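Local atomic coordinates of terminal oxygenase component of carbazole 1,9a-dioxygenase (Sphingomonas, PDB entry 3GKQ), a protein that probably dihydroxylates carbazole at its 1 and 9a positions, as a Rieske non-heme iron oxygenase supplied with electrons by a ferredoxin. Residues Leu52-Leu57 and Lys125-Arg130; Asp197-Ala202 and Phe276-Leu281; Pro212-Arg217 and Gly233-Pro238. All coordinates share one frame; numbering follows the deposited sequence.

Interaction 1: residues Leu52-Leu57 and Lys125-Arg130; sequences LGEKVL and KTYPVR
Tyr127 lays its ring on Val56 and carries its hydroxyl on to Glu54. At CB the chain turns so that CG lies anti to the carbonyl carbon (chi1 -65°), which carries the ring over strand 54-61. Tyr127 CD1 is the first atom to meet the neighbour, lying 4.0 Å from Val56 CG1. Further out, CE1 comes within 3.6 Å of Val56 CG2, and CZ is closer still at 3.5 Å from the same methyl. That methyl sits over one ring face in a CH-pi contact, 3.8 Å from the ring centroid; Lys125 CE lies over the opposite face, near the rim. At the tip, Tyr127 OH donates to Glu54 OE1 at 2.6 Å, on the anti lone pair, with carboxylate and ring planes 50° apart. The other oxygen, Glu54 OE2, makes a salt bridge with Arg29 and a hydrogen bond with Gln378, which probably keeps Glu54 ionised and a strong acceptor. Tyrosine suits the place because it is apolar along its length and polar at its end. The ring also packs on Ala67 of strand 64-69, tying the approach to strand 129-132 onto another small antiparallel sheet of the Rieske domain.

Interaction 2: residues Asp197-Ala202 and Phe276-Leu281; sequences DGNDIA and FPDPTL
Asn199 and Asp278 meet at about a right angle, their amide and carboxylate planes 33° apart, and the polar atoms between them depend chiefly on Lys257. Asn199 OD1 and Asp278 OD2, both acceptors, lie 3.4 Å apart; Lys257 reconciles them by donating a hydrogen bond to the amide oxygen while making a salt bridge with the carboxylate. Asn199 follows helix 194-198 and has CG anti to the backbone N (chi1 -168°), which sends the amide toward loop 276-281 and joins the helix end to it. Asn199 ND2 is modelled 3.1 Å from Asp278 OD2 as a hydrogen bond, and 3.2 Å from Pro277 O as a weak one, but the position of ND2 is doubtful, and so are both bonds. The loop joins strands 270-274 and 282-289, neighbours in the large antiparallel sheet of the catalytic domain, whose Bet v 1-like family fold wraps such a sheet around a helix. Here Asp278 begins a type I turn, with Leu281 N bonded to Asp278 O at 2.8 Å. Asp278 OD1 takes two donors: Thr280 N at 2.9 Å, forming an Asx turn, and Thr280 OG1, also at 2.9 Å but from above the carboxylate plane. Thr280 OG1 is also hydrogen-bonded to Arg303. Aspartate suits this place because one oxygen can close the Asx turn while the other accepts from Lys257. Pro277, following a cis peptide bond, packs on Leu195, Trp322 and Ala326.

Interaction 3: residues Pro212-Arg217 and Gly233-Pro238; sequences PEQLTR and GEHSVP
The side chain of Gln214 runs up against the imidazole edge of His235, and most of what passes between them is van der Waals contact. Gln214 CG comes within 3.4 Å of His235 CD2. CG lies anti to the backbone N (chi1 -155°) and the chain stays extended beyond it, which brings the amide of this long residue to the ring edge. Leu215 CD2 lies 3.9 Å from His235 O, an incidental touch; leucine suits its place because its apolar end is buried against Pro209. The polar approaches are two. Gln214 NE2 arrives in the plane of the imidazole, with the amide turned 69° from the ring, but its modelled distance of 2.6 Å from His235 NE2 is short and doubtful. Over the face of the same ring, the backbone oxygen Gln214 O sits 3.4 Å above the plane, offset toward the rim and 3.5 Å from His235 CG. Histidine fits because its flat ring offers an edge to the Gln214 amide and a face to Gln214 O. Segment 212-217 leads into strand 216-219, outermost of its sheet within this chain, while 233-238 leads from strand 227-230 of that sheet into strand 236-244 of another. With Gln214 exposed and His235 only partly covered, the chemistry implies a loose contact, made mostly by van der Waals touches, whose polar ends are probably shared with solvent.

How the interactions relate
Interaction 1 belongs to the Rieske part of the chain, while interactions 2 and 3 share the catalytic part on the opposite side of the chain's centre. Interaction 2 is buried, and its polar groups are drawn together by a lysine outside both segments. Interaction 1 is partly buried and combines an apolar ring face with one charged acceptor; interaction 3 has a solvent-exposed glutamine against a histidine. Along the sequence, both segments of interaction 3 fall between those of interaction 2, and the nearest atoms of the two contacts are about 8 Å apart. One segment of each adjoins the large sheet: 276-281 links two of its inner strands, and 212-217 leads into the strand outermost within this chain.

Interaction 1: residues Leu52-Leu57 and Lys125-Arg130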
ATOM      1  N   LEU A  52      -4.582  -8.877  19.245  1.00 26.27           N
ATOM      2  CA  LEU A  52      -3.792 -10.040  18.860  1.00 25.78           C
ATOM      3  C   LEU A  52      -4.221 -10.607  17.509  1.00 25.24           C
ATOM      4  O   LEU A  52      -4.166 -11.816  17.282  1.00 25.00           O
ATOM      5  CB  LEU A  52      -3.864 -11.121  19.944  1.00 25.81           C
ATOM      6  CG  LEU A  52      -2.984 -10.855  21.171  1.00 28.33           C
ATOM      7  CD1 LEU A  52      -3.580  -9.727  22.012  1.00 28.01           C
ATOM      8  CD2 LEU A  52      -2.871 -12.120  22.000  1.00 28.33           C
ATOM      9  N   GLY A  53      -4.648  -9.717  16.615  1.00 25.43           N
ATOM     10  CA  GLY A  53      -5.068 -10.122  15.284  1.00 26.48           C
ATOM     11  C   GLY A  53      -6.460 -10.729  15.181  1.00 27.66           C
ATOM     12  O   GLY A  53      -6.900 -11.079  14.089  1.00 29.20           O
ATOM     13  N   GLU A  54      -7.155 -10.856  16.306  1.00 27.85           N
ATOM     14  CA  GLU A  54      -8.492 -11.441  16.311  1.00 27.37           C
ATOM     15  C   GLU A  54      -9.588 -10.378  16.410  1.00 28.00           C
ATOM     16  O   GLU A  54      -9.512  -9.469  17.235  1.00 28.31           O
ATOM     17  CB  GLU A  54      -8.604 -12.443  17.469  1.00 27.68           C
ATOM     18  CG  GLU A  54      -7.717 -13.684  17.273  1.00 28.80           C
ATOM     19  CD  GLU A  54      -7.740 -14.649  18.460  1.00 30.27           C
ATOM     20  OE1 GLU A  54      -8.759 -14.715  19.174  1.00 29.57           O
ATOM     21  OE2 GLU A  54      -6.735 -15.361  18.665  1.00 30.98           O
ATOM     22  N   LYS A  55     -10.600 -10.493  15.557  1.00 26.94           N
ATOM     23  CA  LYS A  55     -11.708  -9.542  15.554  1.00 26.91           C
ATOM     24  C   LYS A  55     -12.812 -10.017  16.492  1.00 27.18           C
ATOM     25  O   LYS A  55     -13.364 -11.105  16.328  1.00 25.95           O
ATOM     26  CB  LYS A  55     -12.236  -9.361  14.131  1.00 27.69           C
ATOM     27  CG  LYS A  55     -11.216  -8.706  13.200  1.00 30.48           C
ATOM     28  CD  LYS A  55     -11.681  -8.684  11.750  1.00 33.92           C
ATOM     29  CE  LYS A  55     -12.868  -7.757  11.549  1.00 35.08           C
ATOM     30  NZ  LYS A  55     -13.328  -7.753  10.127  1.00 36.63           N
ATOM     31  N   VAL A  56     -13.126  -9.185  17.477  1.00 27.07           N
ATOM     32  CA  VAL A  56     -14.127  -9.515  18.483  1.00 27.84           C
ATOM     33  C   VAL A  56     -15.251  -8.481  18.544  1.00 28.17           C
ATOM     34  O   VAL A  56     -15.037  -7.305  18.255  1.00 27.64           O
ATOM     35  CB  VAL A  56     -13.450  -9.618  19.875  1.00 27.80           C
ATOM     36  CG1 VAL A  56     -14.456 -10.047  20.932  1.00 28.36           C
ATOM     37  CG2 VAL A  56     -12.279 -10.605  19.805  1.00 27.72           C
ATOM     38  N   LEU A  57     -16.451  -8.928  18.906  1.00 28.96           N
ATOM     39  CA  LEU A  57     -17.595  -8.029  19.020  1.00 29.61           C
ATOM     40  C   LEU A  57     -18.065  -8.041  20.472  1.00 29.11           C
ATOM     41  O   LEU A  57     -18.372  -9.100  21.027  1.00 28.39           O
ATOM     42  CB  LEU A  57     -18.746  -8.480  18.115  1.00 29.97           C
ATOM     43  CG  LEU A  57     -19.490  -7.405  17.304  1.00 34.31           C
ATOM     44  CD1 LEU A  57     -20.879  -7.930  16.971  1.00 31.34           C
ATOM     45  CD2 LEU A  57     -19.592  -6.087  18.063  1.00 30.96           C
ATOM     46  N   LYS A 125     -17.108 -18.483  18.587  1.00 32.07           N
ATOM     47  CA  LYS A 125     -16.194 -18.581  19.715  1.00 32.25           C
ATOM     48  C   LYS A 125     -16.513 -17.425  20.653  1.00 32.02           C
ATOM     49  O   LYS A 125     -16.817 -16.317  20.201  1.00 31.30           O
ATOM     50  CB  LYS A 125     -14.735 -18.458  19.270  1.00 34.51           C
ATOM     51  CG  LYS A 125     -13.797 -18.281  20.456  1.00 37.30           C
ATOM     52  CD  LYS A 125     -12.370 -18.005  20.049  1.00 42.23           C
ATOM     53  CE  LYS A 125     -11.593 -17.442  21.236  1.00 45.40           C
ATOM     54  NZ  LYS A 125     -11.720 -18.282  22.464  1.00 47.34           N
ATOM     55  N   THR A 126     -16.455 -17.683  21.955  1.00 31.14           N
ATOM     56  CA  THR A 126     -16.709 -16.644  22.942  1.00 32.44           C
ATOM     57  C   THR A 126     -15.403 -16.394  23.692  1.00 31.42           C
ATOM     58  O   THR A 126     -14.554 -17.271  23.770  1.00 30.83           O
ATOM     59  CB  THR A 126     -17.792 -17.063  23.957  1.00 33.01           C
ATOM     60  OG1 THR A 126     -17.336 -18.192  24.711  1.00 33.83           O
ATOM     61  CG2 THR A 126     -19.085 -17.430  23.235  1.00 33.68           C
ATOM     62  N   TYR A 127     -15.241 -15.189  24.224  1.00 31.20           N
ATOM     63  CA  TYR A 127     -14.039 -14.839  24.969  1.00 30.70           C
ATOM     64  C   TYR A 127     -14.377 -14.537  26.418  1.00 31.05           C
ATOM     65  O   TYR A 127     -15.290 -13.758  26.699  1.00 31.46           O
ATOM     66  CB  TYR A 127     -13.359 -13.601  24.371  1.00 30.24           C
ATOM     67  CG  TYR A 127     -12.814 -13.774  22.971  1.00 29.59           C
ATOM     68  CD1 TYR A 127     -13.669 -13.893  21.878  1.00 30.04           C
ATOM     69  CD2 TYR A 127     -11.434 -13.802  22.739  1.00 29.44           C
ATOM     70  CE1 TYR A 127     -13.169 -14.033  20.586  1.00 30.88           C
ATOM     71  CE2 TYR A 127     -10.923 -13.943  21.451  1.00 30.13           C
ATOM     72  CZ  TYR A 127     -11.795 -14.058  20.381  1.00 29.98           C
ATOM     73  OH  TYR A 127     -11.299 -14.202  19.107  1.00 30.62           O
ATOM     74  N   PRO A 128     -13.658 -15.164  27.363  1.00 30.57           N
ATOM     75  CA  PRO A 128     -13.958 -14.879  28.766  1.00 31.51           C
ATOM     76  C   PRO A 128     -13.782 -13.380  28.993  1.00 33.19           C
ATOM     77  O   PRO A 128     -12.905 -12.751  28.392  1.00 31.85           O
ATOM     78  CB  PRO A 128     -12.924 -15.712  29.515  1.00 30.85           C
ATOM     79  CG  PRO A 128     -12.787 -16.919  28.630  1.00 30.49           C
ATOM     80  CD  PRO A 128     -12.719 -16.291  27.244  1.00 30.41           C
ATOM     81  N   VAL A 129     -14.622 -12.811  29.850  1.00 33.39           N
ATOM     82  CA  VAL A 129     -14.566 -11.387  30.136  1.00 34.01           C
ATOM     83  C   VAL A 129     -14.453 -11.098  31.627  1.00 34.85           C
ATOM     84  O   VAL A 129     -15.002 -11.823  32.454  1.00 35.26           O
ATOM     85  CB  VAL A 129     -15.831 -10.669  29.617  1.00 34.12           C
ATOM     86  CG1 VAL A 129     -15.732  -9.176  29.898  1.00 32.18           C
ATOM     87  CG2 VAL A 129     -16.007 -10.927  28.128  1.00 32.61           C
ATOM     88  N   ARG A 130     -13.721 -10.037  31.951  1.00 35.40           N
ATOM     89  CA  ARG A 130     -13.546  -9.575  33.323  1.00 36.81           C
ATOM     90  C   ARG A 130     -13.606  -8.061  33.218  1.00 37.55           C
ATOM     91  O   ARG A 130     -12.999  -7.472  32.325  1.00 38.47           O
ATOM     92  CB  ARG A 130     -12.188  -9.987  33.901  1.00 38.23           C
ATOM     93  CG  ARG A 130     -12.088 -11.437  34.376  1.00 42.30           C
ATOM     94  CD  ARG A 130     -13.019 -11.724  35.553  1.00 45.18           C
ATOM     95  NE  ARG A 130     -12.711 -10.906  36.727  1.00 49.25           N
ATOM     96  CZ  ARG A 130     -11.726 -11.152  37.590  1.00 50.19           C
ATOM     97  NH1 ARG A 130     -10.933 -12.206  37.422  1.00 51.51           N
ATOM     98  NH2 ARG A 130     -11.534 -10.342  38.624  1.00 49.54           N
TER

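Interaction 2: residues Asp197-Ala202 and Phe276-Leu281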
ATOM      1  N   ASP A 197       8.283  21.576  34.693  1.00 38.42           N
ATOM      2  CA  ASP A 197       8.054  22.830  35.403  1.00 40.23           C
ATOM      3  C   ASP A 197       6.628  22.800  35.939  1.00 41.76           C
ATOM      4  O   ASP A 197       6.358  23.269  37.045  1.00 42.52           O
ATOM      5  CB  ASP A 197       8.218  24.032  34.468  1.00 37.85           C
ATOM      6  CG  ASP A 197       9.667  24.343  34.157  1.00 37.64           C
ATOM      7  OD1 ASP A 197      10.567  23.714  34.753  1.00 37.85           O
ATOM      8  OD2 ASP A 197       9.910  25.229  33.314  1.00 40.34           O
ATOM      9  N   GLY A 198       5.728  22.227  35.144  1.00 41.09           N
ATOM     10  CA  GLY A 198       4.328  22.140  35.520  1.00 40.53           C
ATOM     11  C   GLY A 198       4.031  21.445  36.835  1.00 40.88           C
ATOM     12  O   GLY A 198       2.974  21.667  37.421  1.00 42.51           O
ATOM     13  N   ASN A 199       4.938  20.602  37.314  1.00 41.00           N
ATOM     14  CA  ASN A 199       4.688  19.915  38.573  1.00 40.79           C
ATOM     15  C   ASN A 199       5.944  19.758  39.422  1.00 39.85           C
ATOM     16  O   ASN A 199       6.032  18.858  40.255  1.00 39.23           O
ATOM     17  CB  ASN A 199       4.042  18.550  38.307  1.00 43.08           C
ATOM     18  CG  ASN A 199       3.495  17.903  39.573  1.00 45.11           C
ATOM     19  OD1 ASN A 199       2.862  18.566  40.395  1.00 45.82           O
ATOM     20  ND2 ASN A 199       3.725  16.605  39.728  1.00 44.56           N
ATOM     21  N   ASP A 200       6.914  20.643  39.204  1.00 40.65           N
ATOM     22  CA  ASP A 200       8.167  20.636  39.958  1.00 40.74           C
ATOM     23  C   ASP A 200       8.755  19.232  40.094  1.00 40.32           C
ATOM     24  O   ASP A 200       9.150  18.807  41.186  1.00 39.60           O
ATOM     25  CB  ASP A 200       7.926  21.255  41.347  1.00 43.63           C
ATOM     26  CG  ASP A 200       9.195  21.353  42.179  1.00 46.01           C
ATOM     27  OD1 ASP A 200      10.213  21.858  41.662  1.00 45.52           O
ATOM     28  OD2 ASP A 200       9.171  20.928  43.356  1.00 48.97           O
ATOM     29  N   ILE A 201       8.817  18.517  38.973  1.00 39.09           N
ATOM     30  CA  ILE A 201       9.355  17.160  38.956  1.00 37.13           C
ATOM     31  C   ILE A 201      10.861  17.136  38.762  1.00 35.68           C
ATOM     32  O   ILE A 201      11.404  17.894  37.961  1.00 37.59           O
ATOM     33  CB  ILE A 201       8.705  16.306  37.823  1.00 39.49           C
ATOM     34  CG1 ILE A 201       7.509  15.530  38.374  1.00 39.62           C
ATOM     35  CG2 ILE A 201       9.712  15.323  37.241  1.00 38.83           C
ATOM     36  CD1 ILE A 201       6.372  16.384  38.772  1.00 41.77           C
ATOM     37  N   ALA A 202      11.534  16.267  39.504  1.00 33.13           N
ATOM     38  CA  ALA A 202      12.972  16.122  39.362  1.00 34.34           C
ATOM     39  C   ALA A 202      13.190  15.037  38.302  1.00 34.75           C
ATOM     40  O   ALA A 202      12.876  13.869  38.531  1.00 35.34           O
ATOM     41  CB  ALA A 202      13.594  15.699  40.679  1.00 32.71           C
ATOM     42  N   PHE A 276       3.898   8.279  39.861  1.00 34.11           N
ATOM     43  CA  PHE A 276       3.974   9.063  38.632  1.00 33.15           C
ATOM     44  C   PHE A 276       2.565   9.299  38.107  1.00 32.37           C
ATOM     45  O   PHE A 276       1.700   8.430  38.232  1.00 32.03           O
ATOM     46  CB  PHE A 276       4.815   8.304  37.592  1.00 32.96           C
ATOM     47  CG  PHE A 276       5.228   9.142  36.419  1.00 32.13           C
ATOM     48  CD1 PHE A 276       4.376   9.311  35.331  1.00 29.67           C
ATOM     49  CD2 PHE A 276       6.443   9.823  36.434  1.00 31.05           C
ATOM     50  CE1 PHE A 276       4.729  10.146  34.276  1.00 31.33           C
ATOM     51  CE2 PHE A 276       6.806  10.665  35.379  1.00 31.41           C
ATOM     52  CZ  PHE A 276       5.948  10.829  34.303  1.00 31.20           C
ATOM     53  N   PRO A 277       2.306  10.475  37.512  1.00 32.68           N
ATOM     54  CA  PRO A 277       3.202  11.617  37.278  1.00 34.41           C
ATOM     55  C   PRO A 277       3.310  12.550  38.490  1.00 35.95           C
ATOM     56  O   PRO A 277       3.757  13.691  38.373  1.00 36.70           O
ATOM     57  CB  PRO A 277       2.552  12.308  36.092  1.00 32.19           C
ATOM     58  CG  PRO A 277       1.094  12.156  36.419  1.00 32.60           C
ATOM     59  CD  PRO A 277       0.998  10.707  36.870  1.00 31.80           C
ATOM     60  N   ASP A 278       2.889  12.054  39.646  1.00 37.13           N
ATOM     61  CA  ASP A 278       2.928  12.830  40.878  1.00 38.49           C
ATOM     62  C   ASP A 278       3.090  11.861  42.035  1.00 38.21           C
ATOM     63  O   ASP A 278       2.688  10.699  41.940  1.00 39.48           O
ATOM     64  CB  ASP A 278       1.633  13.640  41.035  1.00 38.31           C
ATOM     65  CG  ASP A 278       1.655  14.553  42.255  1.00 41.21           C
ATOM     66  OD1 ASP A 278       1.372  14.072  43.375  1.00 40.02           O
ATOM     67  OD2 ASP A 278       1.973  15.749  42.087  1.00 39.82           O
ATOM     68  N   PRO A 279       3.702  12.314  43.139  1.00 37.48           N
ATOM     69  CA  PRO A 279       3.900  11.447  44.303  1.00 36.27           C
ATOM     70  C   PRO A 279       2.604  10.823  44.822  1.00 35.83           C
ATOM     71  O   PRO A 279       2.634   9.825  45.540  1.00 37.31           O
ATOM     72  CB  PRO A 279       4.543  12.389  45.320  1.00 37.15           C
ATOM     73  CG  PRO A 279       5.360  13.292  44.452  1.00 36.01           C
ATOM     74  CD  PRO A 279       4.403  13.600  43.318  1.00 37.55           C
ATOM     75  N   THR A 280       1.466  11.407  44.458  1.00 36.21           N
ATOM     76  CA  THR A 280       0.175  10.892  44.910  1.00 38.13           C
ATOM     77  C   THR A 280      -0.499   9.999  43.872  1.00 38.84           C
ATOM     78  O   THR A 280      -1.649   9.596  44.053  1.00 40.22           O
ATOM     79  CB  THR A 280      -0.802  12.035  45.233  1.00 39.06           C
ATOM     80  OG1 THR A 280      -1.091  12.762  44.031  1.00 39.51           O
ATOM     81  CG2 THR A 280      -0.194  12.987  46.271  1.00 39.57           C
ATOM     82  N   LEU A 281       0.211   9.690  42.791  1.00 37.54           N
ATOM     83  CA  LEU A 281      -0.357   8.865  41.730  1.00 36.70           C
ATOM     84  C   LEU A 281       0.549   7.723  41.291  1.00 35.85           C
ATOM     85  O   LEU A 281       1.753   7.737  41.536  1.00 35.37           O
ATOM     86  CB  LEU A 281      -0.674   9.738  40.514  1.00 36.39           C
ATOM     87  CG  LEU A 281      -1.634  10.907  40.737  1.00 37.56           C
ATOM     88  CD1 LEU A 281      -1.690  11.772  39.487  1.00 36.03           C
ATOM     89  CD2 LEU A 281      -3.010  10.370  41.092  1.00 37.20           C
TER

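Interaction 3: residues Pro212-Arg217 and Gly233-Pro238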
ATOM      1  N   PRO A 212      25.908  -4.534  37.377  1.00 49.96           N
ATOM      2  CA  PRO A 212      24.828  -4.999  36.500  1.00 48.91           C
ATOM      3  C   PRO A 212      23.922  -6.037  37.164  1.00 49.09           C
ATOM      4  O   PRO A 212      22.769  -6.218  36.761  1.00 46.89           O
ATOM      5  CB  PRO A 212      25.583  -5.565  35.295  1.00 48.99           C
ATOM      6  CG  PRO A 212      26.906  -5.993  35.883  1.00 49.31           C
ATOM      7  CD  PRO A 212      27.228  -4.842  36.798  1.00 48.50           C
ATOM      8  N   GLU A 213      24.437  -6.689  38.202  1.00 49.78           N
ATOM      9  CA  GLU A 213      23.685  -7.722  38.906  1.00 50.45           C
ATOM     10  C   GLU A 213      22.628  -7.245  39.907  1.00 50.07           C
ATOM     11  O   GLU A 213      21.745  -8.026  40.272  1.00 50.84           O
ATOM     12  CB  GLU A 213      24.654  -8.687  39.597  1.00 52.52           C
ATOM     13  CG  GLU A 213      25.690  -9.301  38.656  1.00 55.83           C
ATOM     14  CD  GLU A 213      25.067  -9.929  37.415  1.00 58.69           C
ATOM     15  OE1 GLU A 213      24.193 -10.814  37.566  1.00 59.51           O
ATOM     16  OE2 GLU A 213      25.455  -9.541  36.288  1.00 59.70           O
ATOM     17  N   GLN A 214      22.699  -5.995  40.364  1.00 48.54           N
ATOM     18  CA  GLN A 214      21.679  -5.513  41.302  1.00 47.56           C
ATOM     19  C   GLN A 214      20.842  -4.409  40.673  1.00 46.89           C
ATOM     20  O   GLN A 214      20.158  -3.655  41.375  1.00 46.85           O
ATOM     21  CB  GLN A 214      22.298  -4.996  42.609  1.00 48.49           C
ATOM     22  CG  GLN A 214      21.323  -5.059  43.810  1.00 50.94           C
ATOM     23  CD  GLN A 214      21.956  -4.608  45.127  1.00 52.37           C
ATOM     24  OE1 GLN A 214      23.144  -4.844  45.367  1.00 52.99           O
ATOM     25  NE2 GLN A 214      21.161  -3.969  45.991  1.00 49.25           N
ATOM     26  N   LEU A 215      20.899  -4.321  39.345  1.00 45.68           N
ATOM     27  CA  LEU A 215      20.144  -3.310  38.608  1.00 45.13           C
ATOM     28  C   LEU A 215      18.700  -3.760  38.420  1.00 45.06           C
ATOM     29  O   LEU A 215      17.823  -2.954  38.121  1.00 47.53           O
ATOM     30  CB  LEU A 215      20.779  -3.054  37.233  1.00 42.53           C
ATOM     31  CG  LEU A 215      22.202  -2.488  37.184  1.00 41.65           C
ATOM     32  CD1 LEU A 215      22.609  -2.264  35.734  1.00 41.34           C
ATOM     33  CD2 LEU A 215      22.269  -1.178  37.965  1.00 39.05           C
ATOM     34  N   THR A 216      18.456  -5.051  38.593  1.00 43.93           N
ATOM     35  CA  THR A 216      17.113  -5.578  38.431  1.00 43.04           C
ATOM     36  C   THR A 216      16.820  -6.692  39.418  1.00 42.32           C
ATOM     37  O   THR A 216      17.727  -7.250  40.040  1.00 39.50           O
ATOM     38  CB  THR A 216      16.892  -6.152  37.006  1.00 44.10           C
ATOM     39  OG1 THR A 216      17.714  -7.314  36.825  1.00 44.14           O
ATOM     40  CG2 THR A 216      17.243  -5.121  35.944  1.00 43.08           C
ATOM     41  N   ARG A 217      15.536  -7.001  39.549  1.00 41.41           N
ATOM     42  CA  ARG A 217      15.063  -8.072  40.408  1.00 42.90           C
ATOM     43  C   ARG A 217      13.884  -8.696  39.672  1.00 42.18           C
ATOM     44  O   ARG A 217      12.987  -7.988  39.225  1.00 43.16           O
ATOM     45  CB  ARG A 217      14.609  -7.530  41.769  1.00 43.95           C
ATOM     46  CG  ARG A 217      14.136  -8.619  42.727  1.00 47.56           C
ATOM     47  CD  ARG A 217      14.031  -8.109  44.164  1.00 49.80           C
ATOM     48  NE  ARG A 217      12.968  -7.122  44.352  1.00 50.71           N
ATOM     49  CZ  ARG A 217      11.669  -7.411  44.362  1.00 51.91           C
ATOM     50  NH1 ARG A 217      11.261  -8.664  44.192  1.00 51.34           N
ATOM     51  NH2 ARG A 217      10.778  -6.446  44.551  1.00 51.95           N
ATOM     52  N   GLY A 233      17.654   2.960  39.604  1.00 50.58           N
ATOM     53  CA  GLY A 233      17.507   4.126  40.457  1.00 53.08           C
ATOM     54  C   GLY A 233      18.272   3.980  41.757  1.00 53.44           C
ATOM     55  O   GLY A 233      19.317   4.603  41.956  1.00 54.66           O
ATOM     56  N   GLU A 234      17.751   3.130  42.634  1.00 53.98           N
ATOM     57  CA  GLU A 234      18.347   2.874  43.937  1.00 53.69           C
ATOM     58  C   GLU A 234      19.749   2.272  43.825  1.00 53.26           C
ATOM     59  O   GLU A 234      20.332   1.868  44.830  1.00 55.56           O
ATOM     60  CB  GLU A 234      17.429   1.934  44.731  1.00 56.84           C
ATOM     61  CG  GLU A 234      17.836   1.692  46.182  1.00 60.38           C
ATOM     62  CD  GLU A 234      16.910   0.714  46.891  1.00 62.84           C
ATOM     63  OE1 GLU A 234      15.707   1.032  47.040  1.00 64.12           O
ATOM     64  OE2 GLU A 234      17.381  -0.373  47.296  1.00 63.62           O
ATOM     65  N   HIS A 235      20.296   2.211  42.615  1.00 51.77           N
ATOM     66  CA  HIS A 235      21.627   1.638  42.429  1.00 51.28           C
ATOM     67  C   HIS A 235      22.453   2.339  41.353  1.00 50.23           C
ATOM     68  O   HIS A 235      23.014   1.692  40.459  1.00 51.02           O
ATOM     69  CB  HIS A 235      21.508   0.146  42.102  1.00 51.95           C
ATOM     70  CG  HIS A 235      20.772  -0.641  43.145  1.00 53.65           C
ATOM     71  ND1 HIS A 235      19.459  -0.382  43.481  1.00 54.20           N
ATOM     72  CD2 HIS A 235      21.170  -1.663  43.937  1.00 53.71           C
ATOM     73  CE1 HIS A 235      19.081  -1.212  44.438  1.00 54.32           C
ATOM     74  NE2 HIS A 235      20.099  -1.999  44.733  1.00 54.83           N
ATOM     75  N   SER A 236      22.542   3.661  41.450  1.00 49.39           N
ATOM     76  CA  SER A 236      23.305   4.446  40.484  1.00 49.25           C
ATOM     77  C   SER A 236      23.485   5.888  40.947  1.00 49.53           C
ATOM     78  O   SER A 236      23.141   6.247  42.075  1.00 49.94           O
ATOM     79  CB  SER A 236      22.576   4.477  39.143  1.00 48.72           C
ATOM     80  OG  SER A 236      21.421   5.302  39.240  1.00 46.31           O
ATOM     81  N   VAL A 237      24.026   6.703  40.047  1.00 48.93           N
ATOM     82  CA  VAL A 237      24.231   8.122  40.287  1.00 48.90           C
ATOM     83  C   VAL A 237      23.486   8.810  39.146  1.00 48.15           C
ATOM     84  O   VAL A 237      23.927   8.759  38.000  1.00 48.79           O
ATOM     85  CB  VAL A 237      25.731   8.500  40.221  1.00 49.36           C
ATOM     86  CG1 VAL A 237      25.903  10.004  40.410  1.00 48.99           C
ATOM     87  CG2 VAL A 237      26.509   7.746  41.294  1.00 49.72           C
ATOM     88  N   PRO A 238      22.337   9.451  39.442  1.00 47.94           N
ATOM     89  CA  PRO A 238      21.532  10.144  38.427  1.00 46.22           C
ATOM     90  C   PRO A 238      22.285  11.295  37.756  1.00 44.60           C
ATOM     91  O   PRO A 238      22.978  12.063  38.421  1.00 45.69           O
ATOM     92  CB  PRO A 238      20.312  10.613  39.216  1.00 46.66           C
ATOM     93  CG  PRO A 238      20.890  10.885  40.571  1.00 47.80           C
ATOM     94  CD  PRO A 238      21.790   9.685  40.791  1.00 47.61           C
TER